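Local coordinates for NudC domain-containing protein 2 (Mus musculus, PDB 2RH0) that may regulate the LIS1/dynein pathway by stabilising LIS1 together with the Hsp90 chaperone, at residues 13-18 with 27-32; 40-45 with 72-77. All coordinates share one frame; numbering follows the deposited sequence.

Both interactions lie within the CS (p23-like) domain, their centres about 13 Å apart, and they follow one another along the chain: interaction 1 closes before interaction 2 opens. Interaction 1 pairs neighbouring strands of the hairpin 16-20/24-30 through their backbones, whereas interaction 2 brings strand 40-44, which is next in the chain after 24-30, face to face with strand 73-77 through side-chain packing, with no backbone pairing between them. They meet where V31 CG2 packs on L76 CD1 at 3.8 Å. Strands 24-30 and 73-77 each continue as an antiparallel ladder with a strand of the second subunit, which ties both contacts to the dimer as well as to the domain.

Interaction 1 of 2, residues 13-18 with 27-32; sequences TPWGQW and IEVQVP
W15 reaches across to strand 27-30 with its six-membered ring: CH2 meets I27 CG2 at 3.6 Å, and CE3 approaches V29 CG2 at 3.9 Å, both methyls arriving obliquely to the ring. The carbonyl O of E28 lies at the edge of the ring, in its plane, 3.6 Å from W15 CZ3. That oxygen also accepts the N-H of Q17 and a CA-H contact from G16. The backbone of W15 takes part too, its O receiving Q30 N at 2.8 Å in a bond almost collinear with the carbonyl. E28 N in turn bonds to Q17 O at 2.8 Å, while the Q17 chain, extended beyond CG (chi2 -172°), runs beside that of E28, whose OE2 turns to Y19. An alanine in place of W15 would probably leave I27 CG2 and V29 CG2 without their aromatic cover and Y105 of the second subunit without its indole N-H partner. T13 OG1 sits 3.0 Å above the plane of the W15 indole, offset toward its rim, and accepts a weak bond from G16 N. G16 adopts backbone angles that demand glycine (phi 162°, psi -122°), and a CB there would collide with E28 O. The result is an antiparallel beta hairpin of the CS domain, with Q17 and E28 as its hydrogen-bonded pair and W18 opposite I27 as a non-hydrogen-bonded one.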
ATOM      1  N   THR A  13      -5.042  -9.500   1.803  1.00 25.57           N
ATOM      2  CA  THR A  13      -5.611 -10.837   1.555  1.00 28.36           C
ATOM      3  C   THR A  13      -4.467 -11.788   1.872  1.00 28.46           C
ATOM      4  O   THR A  13      -3.347 -11.318   2.102  1.00 28.99           O
ATOM      5  CB  THR A  13      -6.000 -11.030   0.065  1.00 28.34           C
ATOM      6  OG1 THR A  13      -4.798 -11.000  -0.713  1.00 30.25           O
ATOM      7  CG2 THR A  13      -6.997  -9.942  -0.443  1.00 23.19           C
ATOM      8  N   PRO A  14      -4.734 -13.100   1.922  1.00 29.22           N
ATOM      9  CA  PRO A  14      -3.668 -14.062   2.179  1.00 31.50           C
ATOM     10  C   PRO A  14      -2.551 -14.071   1.135  1.00 32.99           C
ATOM     11  O   PRO A  14      -1.425 -14.391   1.493  1.00 32.51           O
ATOM     12  CB  PRO A  14      -4.387 -15.406   2.200  1.00 31.43           C
ATOM     13  CG  PRO A  14      -5.805 -15.092   2.449  1.00 31.11           C
ATOM     14  CD  PRO A  14      -6.041 -13.752   1.811  1.00 28.56           C
ATOM     15  N   TRP A  15      -2.842 -13.695  -0.120  1.00 34.25           N
ATOM     16  CA  TRP A  15      -1.825 -13.681  -1.219  1.00 31.82           C
ATOM     17  C   TRP A  15      -1.331 -12.321  -1.572  1.00 30.63           C
ATOM     18  O   TRP A  15      -0.439 -12.206  -2.396  1.00 30.59           O
ATOM     19  CB  TRP A  15      -2.336 -14.359  -2.521  1.00 32.71           C
ATOM     20  CG  TRP A  15      -3.745 -14.123  -2.760  1.00 28.64           C
ATOM     21  CD1 TRP A  15      -4.758 -14.997  -2.533  1.00 29.95           C
ATOM     22  CD2 TRP A  15      -4.356 -12.895  -3.202  1.00 30.80           C
ATOM     23  NE1 TRP A  15      -5.968 -14.403  -2.816  1.00 28.72           N
ATOM     24  CE2 TRP A  15      -5.749 -13.117  -3.239  1.00 26.52           C
ATOM     25  CE3 TRP A  15      -3.856 -11.637  -3.589  1.00 28.50           C
ATOM     26  CZ2 TRP A  15      -6.654 -12.132  -3.635  1.00 28.72           C
ATOM     27  CZ3 TRP A  15      -4.761 -10.646  -3.968  1.00 28.90           C
ATOM     28  CH2 TRP A  15      -6.142 -10.895  -3.990  1.00 28.78           C
ATOM     29  N   GLY A  16      -1.904 -11.277  -0.982  1.00 28.97           N
ATOM     30  CA  GLY A  16      -1.442  -9.925  -1.239  1.00 27.69           C
ATOM     31  C   GLY A  16      -2.440  -8.854  -0.841  1.00 28.06           C
ATOM     32  O   GLY A  16      -2.820  -8.776   0.320  1.00 26.92           O
ATOM     33  N   GLN A  17      -2.858  -8.008  -1.791  1.00 24.70           N
ATOM     34  CA  GLN A  17      -3.820  -6.970  -1.490  1.00 27.47           C
ATOM     35  C   GLN A  17      -4.513  -6.484  -2.742  1.00 25.59           C
ATOM     36  O   GLN A  17      -4.065  -6.770  -3.878  1.00 25.64           O
ATOM     37  CB  GLN A  17      -3.163  -5.815  -0.759  1.00 30.48           C
ATOM     38  CG  GLN A  17      -2.030  -5.135  -1.493  1.00 34.44           C
ATOM     39  CD  GLN A  17      -1.244  -4.087  -0.654  1.00 38.24           C
ATOM     40  OE1 GLN A  17      -0.534  -3.288  -1.221  1.00 44.36           O
ATOM     41  NE2 GLN A  17      -1.367  -4.108   0.667  1.00 41.55           N
ATOM     42  N   TRP A  18      -5.652  -5.829  -2.544  1.00 22.36           N
ATOM     43  CA  TRP A  18      -6.320  -5.154  -3.632  1.00 21.02           C
ATOM     44  C   TRP A  18      -6.705  -3.764  -3.186  1.00 22.52           C
ATOM     45  O   TRP A  18      -6.795  -3.471  -1.984  1.00 24.51           O
ATOM     46  CB  TRP A  18      -7.560  -5.954  -4.117  1.00 21.61           C
ATOM     47  CG  TRP A  18      -8.702  -6.007  -3.116  1.00 17.41           C
ATOM     48  CD1 TRP A  18      -8.852  -6.880  -2.090  1.00 19.31           C
ATOM     49  CD2 TRP A  18      -9.828  -5.151  -3.079  1.00 18.27           C
ATOM     50  NE1 TRP A  18      -9.995  -6.597  -1.389  1.00 24.05           N
ATOM     51  CE2 TRP A  18     -10.616  -5.542  -1.992  1.00 20.88           C
ATOM     52  CE3 TRP A  18     -10.266  -4.091  -3.890  1.00 22.31           C
ATOM     53  CZ2 TRP A  18     -11.807  -4.909  -1.678  1.00 21.36           C
ATOM     54  CZ3 TRP A  18     -11.429  -3.465  -3.577  1.00 23.63           C
ATOM     55  CH2 TRP A  18     -12.180  -3.855  -2.460  1.00 24.18           C
ATOM     56  N   ILE A  27      -5.171  -5.528  -8.297  1.00 21.58           N
ATOM     57  CA  ILE A  27      -4.974  -6.779  -7.560  1.00 22.97           C
ATOM     58  C   ILE A  27      -3.501  -7.066  -7.594  1.00 23.62           C
ATOM     59  O   ILE A  27      -2.950  -7.260  -8.664  1.00 23.77           O
ATOM     60  CB  ILE A  27      -5.756  -8.005  -8.167  1.00 23.07           C
ATOM     61  CG1 ILE A  27      -7.199  -7.616  -8.514  1.00 24.34           C
ATOM     62  CG2 ILE A  27      -5.716  -9.221  -7.181  1.00 20.72           C
ATOM     63  CD1 ILE A  27      -7.959  -8.702  -9.251  1.00 24.82           C
ATOM     64  N   GLU A  28      -2.859  -7.084  -6.423  1.00 22.95           N
ATOM     65  CA  GLU A  28      -1.461  -7.417  -6.315  1.00 27.09           C
ATOM     66  C   GLU A  28      -1.271  -8.756  -5.635  1.00 28.45           C
ATOM     67  O   GLU A  28      -1.592  -8.920  -4.459  1.00 29.98           O
ATOM     68  CB  GLU A  28      -0.714  -6.289  -5.555  1.00 29.30           C
ATOM     69  CG  GLU A  28      -0.862  -4.927  -6.264  1.00 32.21           C
ATOM     70  CD  GLU A  28      -0.023  -3.844  -5.682  1.00 35.75           C
ATOM     71  OE1 GLU A  28       0.520  -4.046  -4.578  1.00 43.28           O
ATOM     72  OE2 GLU A  28       0.079  -2.789  -6.345  1.00 41.40           O
ATOM     73  N   VAL A  29      -0.714  -9.711  -6.366  1.00 27.53           N
ATOM     74  CA  VAL A  29      -0.603 -11.105  -5.918  1.00 28.64           C
ATOM     75  C   VAL A  29       0.865 -11.473  -5.757  1.00 31.32           C
ATOM     76  O   VAL A  29       1.587 -11.480  -6.723  1.00 31.89           O
ATOM     77  CB  VAL A  29      -1.300 -12.042  -6.947  1.00 28.47           C
ATOM     78  CG1 VAL A  29      -1.369 -13.512  -6.460  1.00 25.18           C
ATOM     79  CG2 VAL A  29      -2.699 -11.487  -7.285  1.00 24.86           C
ATOM     80  N   GLN A  30       1.324 -11.712  -4.527  1.00 32.21           N
ATOM     81  CA  GLN A  30       2.691 -12.160  -4.305  1.00 34.71           C
ATOM     82  C   GLN A  30       2.918 -13.530  -4.913  1.00 32.23           C
ATOM     83  O   GLN A  30       2.084 -14.414  -4.805  1.00 34.29           O
ATOM     84  CB  GLN A  30       3.015 -12.207  -2.812  1.00 36.68           C
ATOM     85  CG  GLN A  30       3.049 -10.813  -2.167  1.00 46.37           C
ATOM     86  CD  GLN A  30       4.178  -9.961  -2.695  1.00 54.46           C
ATOM     87  OE1 GLN A  30       5.323 -10.422  -2.759  1.00 68.85           O
ATOM     88  NE2 GLN A  30       3.874  -8.715  -3.083  1.00 47.75           N
ATOM     89  N   VAL A  31       4.025 -13.680  -5.622  1.00 30.38           N
ATOM     90  CA  VAL A  31       4.374 -14.963  -6.215  1.00 31.98           C
ATOM     91  C   VAL A  31       5.809 -15.313  -5.812  1.00 32.39           C
ATOM     92  O   VAL A  31       6.562 -14.429  -5.381  1.00 30.89           O
ATOM     93  CB  VAL A  31       4.166 -14.966  -7.765  1.00 31.81           C
ATOM     94  CG1 VAL A  31       2.699 -14.721  -8.077  1.00 28.76           C
ATOM     95  CG2 VAL A  31       5.052 -13.929  -8.485  1.00 27.38           C
ATOM     96  N   PRO A  32       6.173 -16.598  -5.907  1.00 33.35           N
ATOM     97  CA  PRO A  32       7.553 -16.964  -5.603  1.00 37.02           C
ATOM     98  C   PRO A  32       8.544 -16.219  -6.485  1.00 40.86           C
ATOM     99  O   PRO A  32       8.232 -15.912  -7.652  1.00 41.85           O
ATOM    100  CB  PRO A  32       7.574 -18.468  -5.839  1.00 36.25           C
ATOM    101  CG  PRO A  32       6.161 -18.891  -5.592  1.00 36.51           C
ATOM    102  CD  PRO A  32       5.332 -17.777  -6.172  1.00 34.00           C
TER

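Interaction 2 of 2, residues 40-45 with 72-77; sequences IQCGLQ and GTWTLE
Two strands of the CS-domain beta sandwich face each other here, 40-44 and 73-77, running antiparallel with axes 8.4 Å apart at an angle of 159°; the contact lies near the surface, and W74 carries the largest share of it. One face of its indole receives two side chains from strand 40-44. I40 CG2 stands 3.7 Å from the centroid of the W74 six-membered ring and only 8° off its normal, a CH-pi contact. Over the five-membered ring, C42 CB makes a second one, its closest approach being 3.5 Å to W74 CD1. C42 SG, anti to the backbone N (chi1 -174°), comes in obliquely, 4.3 Å from the centroid of that same ring, as a sulfur-aromatic contact. Farther along, L44 lays CD1 against the backbone of the other strand, 3.7 Å from G72 C and equally near T73 N; a side chain on G72 would crowd this methyl. In the neighbouring strand 48-53 of the same sheet, L51 and V53 touch I40 and V49 touches L44, while V82 and I84 of the second subunit touch I40 and L44. The contact thus rests on dispersion with weak CH-pi and sulfur-aromatic terms, and the broad indole face is in keeping with strands set at side-chain rather than backbone distance, a spacing that probably reflects the sandwich as a whole.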
ATOM      1  N   ILE A  40       2.498 -18.258 -15.785  1.00 26.51           N
ATOM      2  CA  ILE A  40       1.263 -17.604 -15.433  1.00 26.25           C
ATOM      3  C   ILE A  40       0.139 -17.984 -16.393  1.00 28.25           C
ATOM      4  O   ILE A  40       0.328 -17.903 -17.601  1.00 28.18           O
ATOM      5  CB  ILE A  40       1.421 -16.032 -15.557  1.00 27.21           C
ATOM      6  CG1 ILE A  40       2.571 -15.464 -14.688  1.00 27.88           C
ATOM      7  CG2 ILE A  40       0.134 -15.268 -15.234  1.00 22.54           C
ATOM      8  CD1 ILE A  40       2.557 -15.871 -13.306  1.00 30.54           C
ATOM      9  N   GLN A  41      -1.002 -18.402 -15.848  1.00 28.74           N
ATOM     10  CA  GLN A  41      -2.225 -18.473 -16.651  0.50 27.89           C
ATOM     11  C   GLN A  41      -3.232 -17.560 -15.959  1.00 26.99           C
ATOM     12  O   GLN A  41      -3.532 -17.686 -14.777  1.00 28.02           O
ATOM     13  CB  GLN A  41      -2.767 -19.886 -16.841  0.50 28.78           C
ATOM     14  CG  GLN A  41      -3.763 -19.999 -18.041  0.50 34.04           C
ATOM     15  CD  GLN A  41      -3.093 -19.763 -19.411  0.50 36.32           C
ATOM     16  OE1 GLN A  41      -3.400 -18.790 -20.112  0.50 45.60           O
ATOM     17  NE2 GLN A  41      -2.156 -20.627 -19.768  0.50 36.09           N
ATOM     18  N   CYS A  42      -3.719 -16.590 -16.706  1.00 25.59           N
ATOM     19  CA  CYS A  42      -4.616 -15.592 -16.173  1.00 26.41           C
ATOM     20  C   CYS A  42      -5.723 -15.304 -17.176  1.00 29.09           C
ATOM     21  O   CYS A  42      -5.451 -14.968 -18.318  1.00 29.23           O
ATOM     22  CB  CYS A  42      -3.827 -14.338 -15.916  1.00 27.74           C
ATOM     23  SG  CYS A  42      -4.716 -13.001 -15.093  1.00 28.59           S
ATOM     24  N   GLY A  43      -6.960 -15.474 -16.738  1.00 28.88           N
ATOM     25  CA  GLY A  43      -8.146 -15.154 -17.540  1.00 28.22           C
ATOM     26  C   GLY A  43      -8.865 -13.989 -16.879  1.00 28.13           C
ATOM     27  O   GLY A  43      -9.197 -14.038 -15.687  1.00 29.14           O
ATOM     28  N   LEU A  44      -9.085 -12.933 -17.640  1.00 28.48           N
ATOM     29  CA  LEU A  44      -9.768 -11.756 -17.150  1.00 30.24           C
ATOM     30  C   LEU A  44     -11.053 -11.573 -17.960  1.00 34.20           C
ATOM     31  O   LEU A  44     -11.011 -11.207 -19.125  1.00 37.46           O
ATOM     32  CB  LEU A  44      -8.863 -10.538 -17.246  1.00 31.04           C
ATOM     33  CG  LEU A  44      -7.506 -10.688 -16.507  1.00 30.75           C
ATOM     34  CD1 LEU A  44      -6.597  -9.474 -16.733  1.00 28.77           C
ATOM     35  CD2 LEU A  44      -7.700 -10.970 -14.995  1.00 27.23           C
ATOM     36  N   GLN A  45     -12.202 -11.890 -17.366  1.00 34.00           N
ATOM     37  CA  GLN A  45     -13.470 -11.739 -18.069  1.00 35.73           C
ATOM     38  C   GLN A  45     -14.191 -10.610 -17.395  1.00 35.04           C
ATOM     39  O   GLN A  45     -13.746 -10.141 -16.341  1.00 32.80           O
ATOM     40  CB  GLN A  45     -14.291 -13.008 -17.995  1.00 35.17           C
ATOM     41  CG  GLN A  45     -13.619 -14.184 -18.665  1.00 43.99           C
ATOM     42  CD  GLN A  45     -13.897 -15.504 -17.958  1.00 52.18           C
ATOM     43  OE1 GLN A  45     -14.586 -16.361 -18.491  1.00 65.25           O
ATOM     44  NE2 GLN A  45     -13.344 -15.673 -16.752  1.00 60.54           N
ATOM     45  N   GLY A  72      -8.661  -5.257 -19.335  1.00 27.26           N
ATOM     46  CA  GLY A  72      -7.930  -5.881 -18.207  1.00 28.71           C
ATOM     47  C   GLY A  72      -6.517  -6.253 -18.575  1.00 28.24           C
ATOM     48  O   GLY A  72      -6.273  -6.762 -19.663  1.00 28.74           O
ATOM     49  N   THR A  73      -5.567  -6.003 -17.679  1.00 27.73           N
ATOM     50  CA  THR A  73      -4.187  -6.330 -17.936  1.00 25.94           C
ATOM     51  C   THR A  73      -3.596  -7.059 -16.733  1.00 25.10           C
ATOM     52  O   THR A  73      -4.097  -6.922 -15.609  1.00 23.40           O
ATOM     53  CB  THR A  73      -3.361  -5.052 -18.134  1.00 27.00           C
ATOM     54  OG1 THR A  73      -3.506  -4.236 -16.977  1.00 30.23           O
ATOM     55  CG2 THR A  73      -3.848  -4.243 -19.370  1.00 29.42           C
ATOM     56  N   TRP A  74      -2.589  -7.886 -16.987  1.00 22.67           N
ATOM     57  CA  TRP A  74      -1.816  -8.501 -15.928  1.00 23.55           C
ATOM     58  C   TRP A  74      -0.386  -8.325 -16.351  1.00 26.22           C
ATOM     59  O   TRP A  74      -0.079  -8.385 -17.554  1.00 24.71           O
ATOM     60  CB  TRP A  74      -2.174  -9.979 -15.717  1.00 22.27           C
ATOM     61  CG  TRP A  74      -1.767 -10.962 -16.751  1.00 24.40           C
ATOM     62  CD1 TRP A  74      -2.591 -11.558 -17.703  1.00 21.81           C
ATOM     63  CD2 TRP A  74      -0.463 -11.575 -16.922  1.00 22.17           C
ATOM     64  NE1 TRP A  74      -1.872 -12.443 -18.451  1.00 23.47           N
ATOM     65  CE2 TRP A  74      -0.575 -12.491 -17.988  1.00 26.76           C
ATOM     66  CE3 TRP A  74       0.775 -11.436 -16.273  1.00 27.76           C
ATOM     67  CZ2 TRP A  74       0.505 -13.231 -18.447  1.00 26.04           C
ATOM     68  CZ3 TRP A  74       1.856 -12.162 -16.742  1.00 25.42           C
ATOM     69  CH2 TRP A  74       1.714 -13.053 -17.804  1.00 24.01           C
ATOM     70  N   THR A  75       0.486  -8.080 -15.385  1.00 25.87           N
ATOM     71  CA  THR A  75       1.918  -7.985 -15.644  1.00 27.24           C
ATOM     72  C   THR A  75       2.648  -8.613 -14.452  1.00 28.22           C
ATOM     73  O   THR A  75       2.145  -8.563 -13.317  1.00 27.61           O
ATOM     74  CB  THR A  75       2.370  -6.513 -15.885  1.00 29.12           C
ATOM     75  OG1 THR A  75       2.547  -5.852 -14.656  1.00 42.47           O
ATOM     76  CG2 THR A  75       1.341  -5.740 -16.688  1.00 29.00           C
ATOM     77  N   LEU A  76       3.780  -9.262 -14.711  1.00 26.94           N
ATOM     78  CA  LEU A  76       4.627  -9.816 -13.667  1.00 27.47           C
ATOM     79  C   LEU A  76       5.693  -8.780 -13.346  1.00 30.95           C
ATOM     80  O   LEU A  76       6.385  -8.290 -14.243  1.00 30.39           O
ATOM     81  CB  LEU A  76       5.270 -11.114 -14.149  1.00 28.13           C
ATOM     82  CG  LEU A  76       6.167 -11.881 -13.170  1.00 29.98           C
ATOM     83  CD1 LEU A  76       5.393 -12.471 -11.990  1.00 24.67           C
ATOM     84  CD2 LEU A  76       6.906 -12.957 -13.912  1.00 25.43           C
ATOM     85  N   GLU A  77       5.848  -8.437 -12.072  1.00 34.06           N
ATOM     86  CA  GLU A  77       6.781  -7.388 -11.687  1.00 39.66           C
ATOM     87  C   GLU A  77       7.812  -7.875 -10.666  1.00 39.37           C
ATOM     88  O   GLU A  77       7.436  -8.476  -9.671  1.00 35.51           O
ATOM     89  CB  GLU A  77       6.011  -6.243 -11.020  1.00 42.03           C
ATOM     90  CG  GLU A  77       4.737  -5.761 -11.710  1.00 51.28           C
ATOM     91  CD  GLU A  77       4.980  -4.811 -12.871  1.00 63.48           C
ATOM     92  OE1 GLU A  77       6.146  -4.640 -13.311  1.00 72.64           O
ATOM     93  OE2 GLU A  77       3.977  -4.231 -13.343  1.00 70.38           O
TER